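Local structure of nucleoside diphosphate kinase (Pyrobaculum aerophilum, 1XQI) at residues E60-S65 and E181-F186; W69-G74 and D96-G101; P137-S142 and D155-A160. The protein probably transfers the gamma-phosphate of ATP to nucleoside diphosphates by a ping-pong mechanism through a phosphorylated enzyme intermediate, supplying nucleoside triphosphates other than ATP. The protein carries 6 engineered substitutions. All coordinates share one frame; numbering follows the deposited sequence.

Contact 1 (E60-S65 and E181-F186)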
loop_
_atom_site.group_PDB
_atom_site.type_symbol
_atom_site.label_atom_id
_atom_site.label_comp_id
_atom_site.label_asym_id
_atom_site.label_seq_id
_atom_site.Cartn_x
_atom_site.Cartn_y
_atom_site.Cartn_z
ATOM N N GLU A 60 10.815 17.701 7.818
ATOM C CA GLU A 60 12.016 18.486 8.205
ATOM C C GLU A 60 13.175 17.571 8.539
ATOM O O GLU A 60 14.284 17.796 8.088
ATOM C CB GLU A 60 11.746 19.439 9.389
ATOM C CG GLU A 60 11.827 20.935 9.056
ATOM C CD GLU A 60 10.785 21.801 9.820
ATOM O OE1 GLU A 60 11.175 22.562 10.737
ATOM O OE2 GLU A 60 9.575 21.750 9.511
ATOM N N ARG A 61 12.921 16.514 9.297
ATOM C CA ARG A 61 14.005 15.585 9.648
ATOM C C ARG A 61 14.296 14.523 8.604
ATOM O O ARG A 61 15.387 13.954 8.614
ATOM C CB ARG A 61 13.803 14.935 11.021
ATOM C CG ARG A 61 14.169 15.839 12.198
ATOM C CD ARG A 61 13.785 15.190 13.535
ATOM N NE ARG A 61 12.323 15.138 13.709
ATOM C CZ ARG A 61 11.562 14.040 13.574
ATOM N NH1 ARG A 61 12.101 12.841 13.283
ATOM N NH2 ARG A 61 10.239 14.136 13.732
ATOM N N PHE A 62 13.364 14.246 7.702
ATOM C CA PHE A 62 13.630 13.216 6.690
ATOM C C PHE A 62 14.600 13.717 5.626
ATOM O O PHE A 62 15.468 12.971 5.148
ATOM C CB PHE A 62 12.323 12.750 6.041
ATOM C CG PHE A 62 12.520 11.836 4.854
ATOM C CD1 PHE A 62 12.293 12.299 3.561
ATOM C CD2 PHE A 62 12.939 10.515 5.036
ATOM C CE1 PHE A 62 12.487 11.467 2.444
ATOM C CE2 PHE A 62 13.117 9.686 3.935
ATOM C CZ PHE A 62 12.896 10.179 2.616
ATOM N N TYR A 63 14.429 14.980 5.230
ATOM C CA TYR A 63 15.360 15.628 4.302
ATOM C C TYR A 63 16.584 16.103 5.003
ATOM O O TYR A 63 16.475 16.551 6.122
ATOM C CB TYR A 63 14.701 16.772 3.566
ATOM C CG TYR A 63 13.875 16.219 2.488
ATOM C CD1 TYR A 63 12.496 16.186 2.599
ATOM C CD2 TYR A 63 14.458 15.674 1.382
ATOM C CE1 TYR A 63 11.724 15.640 1.627
ATOM C CE2 TYR A 63 13.688 15.129 0.379
ATOM C CZ TYR A 63 12.306 15.121 0.517
ATOM O OH TYR A 63 11.508 14.581 -0.481
ATOM N N PRO A 64 17.761 16.002 4.348
ATOM C CA PRO A 64 19.017 16.402 5.025
ATOM C C PRO A 64 18.979 17.850 5.445
ATOM O O PRO A 64 18.194 18.645 4.900
ATOM C CB PRO A 64 20.089 16.227 3.947
ATOM C CG PRO A 64 19.480 15.180 2.981
ATOM C CD PRO A 64 17.998 15.530 2.965
ATOM N N SER A 65 19.813 18.193 6.423
ATOM C CA SER A 65 20.001 19.579 6.764
ATOM C C SER A 65 21.473 19.956 6.620
ATOM O O SER A 65 21.908 21.000 7.120
ATOM C CB SER A 65 19.451 19.824 8.152
ATOM O OG SER A 65 18.323 18.970 8.366
ATOM N N GLU A 181 19.527 3.114 3.371
ATOM C CA GLU A 181 19.482 2.531 4.737
ATOM C C GLU A 181 18.992 3.586 5.769
ATOM O O GLU A 181 18.303 3.263 6.739
ATOM C CB GLU A 181 20.817 1.842 5.153
ATOM N N ARG A 182 19.274 4.859 5.517
ATOM C CA ARG A 182 18.801 5.907 6.429
ATOM C C ARG A 182 17.305 6.251 6.269
ATOM O O ARG A 182 16.562 6.333 7.244
ATOM C CB ARG A 182 19.644 7.167 6.241
ATOM C CG ARG A 182 19.919 7.850 7.524
ATOM C CD ARG A 182 20.240 9.323 7.318
ATOM N NE ARG A 182 19.058 10.098 6.981
ATOM C CZ ARG A 182 18.800 10.599 5.782
ATOM N NH1 ARG A 182 19.674 10.393 4.804
ATOM N NH2 ARG A 182 17.681 11.304 5.579
ATOM N N GLU A 183 16.863 6.461 5.038
ATOM C CA GLU A 183 15.472 6.777 4.784
ATOM C C GLU A 183 14.581 5.582 5.141
ATOM O O GLU A 183 13.455 5.802 5.643
ATOM C CB GLU A 183 15.273 7.233 3.348
ATOM C CG GLU A 183 16.175 8.383 2.963
ATOM C CD GLU A 183 15.997 8.835 1.506
ATOM O OE1 GLU A 183 16.353 10.025 1.199
ATOM O OE2 GLU A 183 15.518 8.006 0.676
ATOM N N ILE A 184 15.094 4.347 4.954
ATOM C CA ILE A 184 14.383 3.138 5.397
ATOM C C ILE A 184 14.164 3.097 6.918
ATOM O O ILE A 184 13.016 2.954 7.369
ATOM C CB ILE A 184 14.993 1.813 4.885
ATOM C CG1 ILE A 184 14.805 1.661 3.383
ATOM C CG2 ILE A 184 14.346 0.632 5.600
ATOM C CD1 ILE A 184 15.724 0.591 2.772
ATOM N N ARG A 185 15.237 3.223 7.701
ATOM C CA ARG A 185 15.120 3.275 9.202
ATOM C C ARG A 185 14.172 4.400 9.660
ATOM O O ARG A 185 13.334 4.218 10.532
ATOM C CB ARG A 185 16.507 3.401 9.920
ATOM C CG ARG A 185 16.408 3.568 11.519
ATOM C CD ARG A 185 17.464 4.557 12.171
ATOM N NE ARG A 185 17.844 5.601 11.197
ATOM C CZ ARG A 185 17.210 6.773 10.998
ATOM N NH1 ARG A 185 16.155 7.134 11.754
ATOM N NH2 ARG A 185 17.652 7.593 10.033
ATOM N N PHE A 186 14.309 5.557 9.031
ATOM C CA PHE A 186 13.496 6.727 9.361
ATOM C C PHE A 186 12.000 6.453 9.397
ATOM O O PHE A 186 11.344 6.906 10.318
ATOM C CB PHE A 186 13.788 7.899 8.403
ATOM C CG PHE A 186 12.997 9.123 8.727
ATOM C CD1 PHE A 186 13.480 10.054 9.644
ATOM C CD2 PHE A 186 11.735 9.325 8.159
ATOM C CE1 PHE A 186 12.719 11.173 9.983
ATOM C CE2 PHE A 186 10.982 10.445 8.477
ATOM C CZ PHE A 186 11.472 11.368 9.391
HETATM O O HOH W 1 15.819 12.398 2.264
#
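Aromatic packing with a polar margin joins the end of helix 56-62 to helix 177-187 on the α/β sandwich of this ferredoxin-like fold, close to the predicted catalytic histidine, His-172. The core is a pair of phenylalanines, each with CG anti to its backbone N. Phe-186 directs its CB toward the other helix, and one face of its ring receives the CB of Phe-62 in a CH-pi contact, with CB 3.9 Å from the Phe-186 ring centroid. The rings themselves are neither stacked nor edge-to-face: their planes stand 53° apart, and CD2 of Phe-62 lies 3.6 Å from CD2 of Phe-186. The far rim of the Phe-62 ring runs on to Glu-183, whose CB meets CE2 of Phe-62 at the ring edge, 3.3 Å away. From there the extended glutamate chain crosses the rim at about a right angle, with its CD 3.6 Å from CZ of Phe-62.

At the margin, a water bridges the two helices, hydrogen-bonded to Phe-62 O at 3.0 Å and to Glu-183 OE1 at 2.7 Å, and rests over one face of the Phe-62 ring near its rim. NH2 of Arg-182 also approaches Phe-62 O, at 2.8 Å, but at an angle too poor for a hydrogen bond; the bend of its chain at chi3 brings it there, while NH1 forms a salt bridge with Glu-179. The other carboxylate oxygen of Glu-183, OE2, is hydrogen-bonded to Ser-174 OG and to His-172 NE2, and Phe-62 meets the His-172 ring edge-to-face.

The chemistry is consistent with a second-shell role: Phe-62 packs along Glu-183, whose bond to NE2 would probably orient the histidine and leave ND1 for the phosphate, as expected for a pros-phosphohistidine.

Contact 2 (W69-G74 and D96-G101); sequences WLQSAG and DPVEVG. Engineered in segment 69-74: Gln-71 (natural residue Arg).
With chi1 at -64°, Leu-70 sets its CG anti to the carbonyl carbon, and its two branches diverge over the start of helix 97-112. CD2 lies 3.5 Å from Gly-101 O, while CD1 turns to CG1 of Val-98, which is itself anti to the backbone N (chi1 172°). The other branch of that valine, CG2, sits beside its backbone N and reaches CB of Gln-71 at 4.1 Å. Gln-71, an engineered residue that replaces arginine, has its CG anti to N and lies alongside Pro-97, the two pointing the same way, CG against CB.

These side chains flank a very close crossing of helices. The short axes of 69-74 and 97-101 pass 6.6 Å apart at 90°, an approach that rests on two glycines. A CB on Gly-74 would collide with Pro-97 O, and one on Gly-101 with Leu-70 O. With no CB at either position, backbone meets backbone in a reciprocal pair of CA-H···O contacts: Gly-101 CA lies 3.4 Å from Leu-70 O, and Gly-74 CA lies 3.4 Å from Pro-97 O, the second being the straighter. Each carbonyl also accepts the helical N-H of the glycine in its own helix, Leu-70 O from Gly-74 N and Pro-97 O from Gly-101 N. CG1 of Val-100 packs on Gly-74 CA at 3.8 Å. Asp-96 N-caps the second helix, its OD1 taking the N-H of Glu-99 from above the carboxylate plane, at 3.2 Å from Glu-99 N.

The crossing brings together the start and the end of the insert at 68-100. With no hydrogen bond between the two segments, its chemistry implies that cohesion comes from tight backbone apposition and aliphatic cover.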
loop_
_atom_site.group_PDB
_atom_site.type_symbol
_atom_site.label_atom_id
_atom_site.label_comp_id
_atom_site.label_asym_id
_atom_site.label_seq_id
_atom_site.Cartn_x
_atom_site.Cartn_y
_atom_site.Cartn_z
ATOM N N TRP A 69 24.027 19.641 1.093
ATOM C CA TRP A 69 22.741 19.427 0.450
ATOM C C TRP A 69 21.934 20.691 0.175
ATOM O O TRP A 69 21.346 20.837 -0.908
ATOM C CB TRP A 69 21.893 18.500 1.294
ATOM C CG TRP A 69 20.652 18.034 0.570
ATOM C CD1 TRP A 69 20.560 16.981 -0.304
ATOM C CD2 TRP A 69 19.329 18.595 0.667
ATOM N NE1 TRP A 69 19.269 16.858 -0.747
ATOM C CE2 TRP A 69 18.493 17.832 -0.165
ATOM C CE3 TRP A 69 18.779 19.671 1.368
ATOM C CZ2 TRP A 69 17.130 18.106 -0.311
ATOM C CZ3 TRP A 69 17.412 19.952 1.217
ATOM C CH2 TRP A 69 16.606 19.165 0.393
ATOM N N LEU A 70 21.878 21.585 1.162
ATOM C CA LEU A 70 21.169 22.875 1.016
ATOM C C LEU A 70 21.788 23.697 -0.091
ATOM O O LEU A 70 21.084 24.149 -0.981
ATOM C CB LEU A 70 21.190 23.678 2.327
ATOM C CG LEU A 70 20.466 23.038 3.495
ATOM C CD1 LEU A 70 20.738 23.796 4.730
ATOM C CD2 LEU A 70 18.996 22.990 3.228
ATOM N N GLN A 71 23.114 23.850 -0.017
ATOM C CA GLN A 71 23.908 24.544 -1.026
ATOM C C GLN A 71 23.550 24.098 -2.445
ATOM O O GLN A 71 23.192 24.933 -3.302
ATOM C CB GLN A 71 25.412 24.379 -0.744
ATOM C CG GLN A 71 26.357 25.167 -1.672
ATOM C CD GLN A 71 27.789 25.254 -1.120
ATOM O OE1 GLN A 71 28.051 25.890 -0.090
ATOM N NE2 GLN A 71 28.724 24.629 -1.822
ATOM N N SER A 72 23.599 22.790 -2.688
ATOM C CA SER A 72 23.419 22.305 -4.051
ATOM C C SER A 72 21.962 22.446 -4.525
ATOM O O SER A 72 21.726 22.847 -5.677
ATOM C CB SER A 72 24.008 20.883 -4.242
ATOM O OG SER A 72 23.131 19.863 -3.774
ATOM N N ALA A 73 20.997 22.177 -3.629
ATOM C CA ALA A 73 19.566 22.424 -3.919
ATOM C C ALA A 73 19.385 23.875 -4.354
ATOM O O ALA A 73 18.658 24.167 -5.322
ATOM C CB ALA A 73 18.717 22.121 -2.729
ATOM N N GLY A 74 20.109 24.770 -3.670
ATOM C CA GLY A 74 20.119 26.201 -3.954
ATOM C C GLY A 74 20.690 26.681 -5.274
ATOM O O GLY A 74 20.111 27.575 -5.902
ATOM N N ASP A 96 21.687 33.721 -1.603
ATOM C CA ASP A 96 22.659 32.871 -0.953
ATOM C C ASP A 96 22.243 31.388 -1.117
ATOM O O ASP A 96 21.165 31.026 -0.649
ATOM C CB ASP A 96 22.767 33.241 0.517
ATOM C CG ASP A 96 23.602 32.266 1.267
ATOM O OD1 ASP A 96 23.163 31.704 2.287
ATOM O OD2 ASP A 96 24.729 32.016 0.805
ATOM N N PRO A 97 23.069 30.547 -1.794
ATOM C CA PRO A 97 22.739 29.119 -2.060
ATOM C C PRO A 97 22.110 28.345 -0.882
ATOM O O PRO A 97 21.021 27.754 -1.069
ATOM C CB PRO A 97 24.088 28.514 -2.454
ATOM C CG PRO A 97 24.804 29.617 -3.135
ATOM C CD PRO A 97 24.380 30.902 -2.394
ATOM N N VAL A 98 22.763 28.363 0.292
ATOM C CA VAL A 98 22.263 27.727 1.525
ATOM C C VAL A 98 20.899 28.294 2.017
ATOM O O VAL A 98 20.003 27.521 2.422
ATOM C CB VAL A 98 23.313 27.826 2.673
ATOM C CG1 VAL A 98 22.743 27.368 3.983
ATOM C CG2 VAL A 98 24.505 26.984 2.337
ATOM N N GLU A 99 20.746 29.619 1.999
ATOM C CA GLU A 99 19.466 30.241 2.370
ATOM C C GLU A 99 18.363 29.856 1.385
ATOM O O GLU A 99 17.208 29.674 1.775
ATOM C CB GLU A 99 19.591 31.779 2.544
ATOM C CG GLU A 99 20.062 32.212 3.977
ATOM C CD GLU A 99 20.458 33.699 4.073
ATOM O OE1 GLU A 99 19.709 34.573 3.566
ATOM O OE2 GLU A 99 21.525 34.019 4.669
ATOM N N VAL A 100 18.729 29.727 0.119
ATOM C CA VAL A 100 17.813 29.267 -0.934
ATOM C C VAL A 100 17.445 27.768 -0.721
ATOM O O VAL A 100 16.293 27.401 -0.828
ATOM C CB VAL A 100 18.405 29.520 -2.379
ATOM C CG1 VAL A 100 17.528 28.912 -3.444
ATOM C CG2 VAL A 100 18.587 30.995 -2.653
ATOM N N GLY A 101 18.432 26.928 -0.421
ATOM C CA GLY A 101 18.197 25.565 -0.007
ATOM C C GLY A 101 17.240 25.452 1.185
ATOM O O GLY A 101 16.447 24.494 1.276
#

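Contact 3 (P137-S142 and D155-A160)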
loop_
_atom_site.group_PDB
_atom_site.type_symbol
_atom_site.label_atom_id
_atom_site.label_comp_id
_atom_site.label_asym_id
_atom_site.label_seq_id
_atom_site.Cartn_x
_atom_site.Cartn_y
_atom_site.Cartn_z
ATOM N N PRO A 137 14.478 11.560 -14.746
ATOM C CA PRO A 137 15.091 12.784 -14.208
ATOM C C PRO A 137 14.112 13.670 -13.482
ATOM O O PRO A 137 12.907 13.581 -13.617
ATOM C CB PRO A 137 15.560 13.542 -15.470
ATOM C CG PRO A 137 14.632 13.065 -16.532
ATOM C CD PRO A 137 14.539 11.550 -16.218
ATOM N N THR A 138 14.681 14.605 -12.782
ATOM C CA THR A 138 13.955 15.512 -11.931
ATOM C C THR A 138 12.742 16.266 -12.553
ATOM O O THR A 138 11.673 16.356 -11.927
ATOM C CB THR A 138 14.996 16.423 -11.221
ATOM O OG1 THR A 138 14.380 17.033 -10.109
ATOM C CG2 THR A 138 15.627 17.503 -12.164
ATOM N N SER A 139 12.883 16.787 -13.767
ATOM C CA SER A 139 11.764 17.458 -14.442
ATOM C C SER A 139 10.990 16.469 -15.301
ATOM O O SER A 139 11.567 15.876 -16.213
ATOM C CB SER A 139 12.225 18.616 -15.328
ATOM O OG SER A 139 13.453 19.140 -14.842
ATOM N N PRO A 140 9.682 16.288 -14.999
ATOM C CA PRO A 140 8.825 15.447 -15.793
ATOM C C PRO A 140 8.744 15.933 -17.226
ATOM O O PRO A 140 8.572 15.126 -18.141
ATOM C CB PRO A 140 7.463 15.583 -15.090
ATOM C CG PRO A 140 7.840 15.884 -13.663
ATOM C CD PRO A 140 8.961 16.839 -13.842
ATOM N N HIS A 141 8.859 17.239 -17.441
ATOM C CA HIS A 141 8.708 17.719 -18.802
ATOM C C HIS A 141 9.832 17.245 -19.745
ATOM O O HIS A 141 9.609 17.083 -20.949
ATOM C CB HIS A 141 8.459 19.231 -18.862
ATOM C CG HIS A 141 9.706 20.025 -18.959
ATOM N ND1 HIS A 141 10.092 20.640 -20.130
ATOM C CD2 HIS A 141 10.695 20.248 -18.051
ATOM C CE1 HIS A 141 11.265 21.233 -19.929
ATOM N NE2 HIS A 141 11.655 21.003 -18.681
ATOM N N SER A 142 11.005 16.963 -19.209
ATOM C CA SER A 142 12.074 16.406 -20.043
ATOM C C SER A 142 12.405 14.973 -19.659
ATOM O O SER A 142 13.407 14.409 -20.093
ATOM C CB SER A 142 13.326 17.311 -20.017
ATOM O OG SER A 142 13.595 17.784 -18.695
ATOM N N ASP A 155 4.795 18.529 -15.478
ATOM C CA ASP A 155 5.311 19.631 -14.694
ATOM C C ASP A 155 6.723 20.035 -15.127
ATOM O O ASP A 155 7.475 19.241 -15.705
ATOM C CB ASP A 155 5.262 19.326 -13.202
ATOM C CG ASP A 155 5.235 20.595 -12.362
ATOM O OD1 ASP A 155 4.760 21.650 -12.887
ATOM O OD2 ASP A 155 5.677 20.546 -11.188
ATOM N N SER A 156 7.079 21.282 -14.882
ATOM C CA SER A 156 8.427 21.727 -15.228
ATOM C C SER A 156 8.956 22.781 -14.238
ATOM O O SER A 156 8.151 23.468 -13.543
ATOM C CB SER A 156 8.437 22.246 -16.658
ATOM O OG SER A 156 7.519 23.305 -16.816
ATOM N N PRO A 157 10.289 22.901 -14.131
ATOM C CA PRO A 157 10.842 23.825 -13.137
ATOM C C PRO A 157 10.532 25.305 -13.355
ATOM O O PRO A 157 10.540 26.046 -12.395
ATOM C CB PRO A 157 12.357 23.588 -13.225
ATOM C CG PRO A 157 12.525 22.319 -13.997
ATOM C CD PRO A 157 11.348 22.219 -14.888
ATOM N N ASP A 158 10.267 25.747 -14.575
ATOM C CA ASP A 158 9.892 27.151 -14.814
ATOM C C ASP A 158 8.572 27.483 -14.149
ATOM O O ASP A 158 8.466 28.454 -13.410
ATOM C CB ASP A 158 9.801 27.478 -16.315
ATOM C CG ASP A 158 9.054 26.395 -17.129
ATOM O OD1 ASP A 158 9.423 25.207 -17.020
ATOM O OD2 ASP A 158 8.116 26.727 -17.897
ATOM N N LEU A 159 7.573 26.649 -14.401
ATOM C CA LEU A 159 6.255 26.796 -13.825
ATOM C C LEU A 159 6.383 26.777 -12.313
ATOM O O LEU A 159 5.925 27.687 -11.650
ATOM C CB LEU A 159 5.354 25.641 -14.288
ATOM C CG LEU A 159 3.875 25.790 -14.663
ATOM C CD1 LEU A 159 3.104 24.542 -14.149
ATOM C CD2 LEU A 159 3.214 27.119 -14.224
ATOM N N ALA A 160 7.017 25.743 -11.770
ATOM C CA ALA A 160 7.202 25.663 -10.333
ATOM C C ALA A 160 7.807 26.979 -9.753
ATOM O O ALA A 160 7.290 27.529 -8.760
ATOM C CB ALA A 160 8.033 24.438 -9.956
#
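The imidazole of His-141 carries the CB of its own neighbour Ser-142 over the centre of one face, whereas its contacts across to 155-160 come in obliquely. The nearest of them is Ser-156 CB, 3.3 Å from CD2 of His-141; beside it, CD of Pro-157 lies 3.8 Å from the same CD2, the proline ring crossing the histidine at about a right angle. Pro-157 also packs on a second side chain of this loop, its CG 3.4 Å from Ser-139 OG. An alanine here would remove CG and CD, and would probably lose the packing against both Ser-139 and His-141.

The loop 137-142 follows helix 127-135 and probably corresponds to the start of the Kpn loop of NDP kinases; Thr-138 is inferred to bind ATP, and Pro-140 lies near Arg-149 and Asn-169, which are assigned the same role by similarity.

Backbone polarity supplies the one hydrogen bond across the contact, His-141 N to Asp-155 O at 3.0 Å, weak because its angle at hydrogen is 125°. The same oxygen is also approached by CD of Pro-140, at 3.4 Å. The carboxylate of Asp-155 works elsewhere, accepting from Phe-168 N and forming a salt bridge with Arg-165. Ser-156 occupies the N-cap position of helix 157-162, but its OG makes no capping bond and instead donates to Asp-158 OD1, at 2.7 Å, reaching it from above the carboxylate plane.

All three contacts are partly buried, but they lie differently in the fold. Contact 1 is the one tied to the predicted catalytic histidine, with aromatic packing at its centre and water and charge at its margin. Contact 2, farthest from the centre of the chain, joins two helices and is almost purely backbone and aliphatic. Contact 3 involves a loop, and proline and histidine packing surrounds one weak hydrogen bond. Contacts 1 and 2 share a boundary, since helices 56-62 and 67-84 are consecutive and Trp-69 packs against Tyr-63 and Pro-64. Contact 3 touches neither, though Thr-138 and Asp-158 rest on helix 67-84, shared with contact 2; it lies across the chain's centre from contact 1.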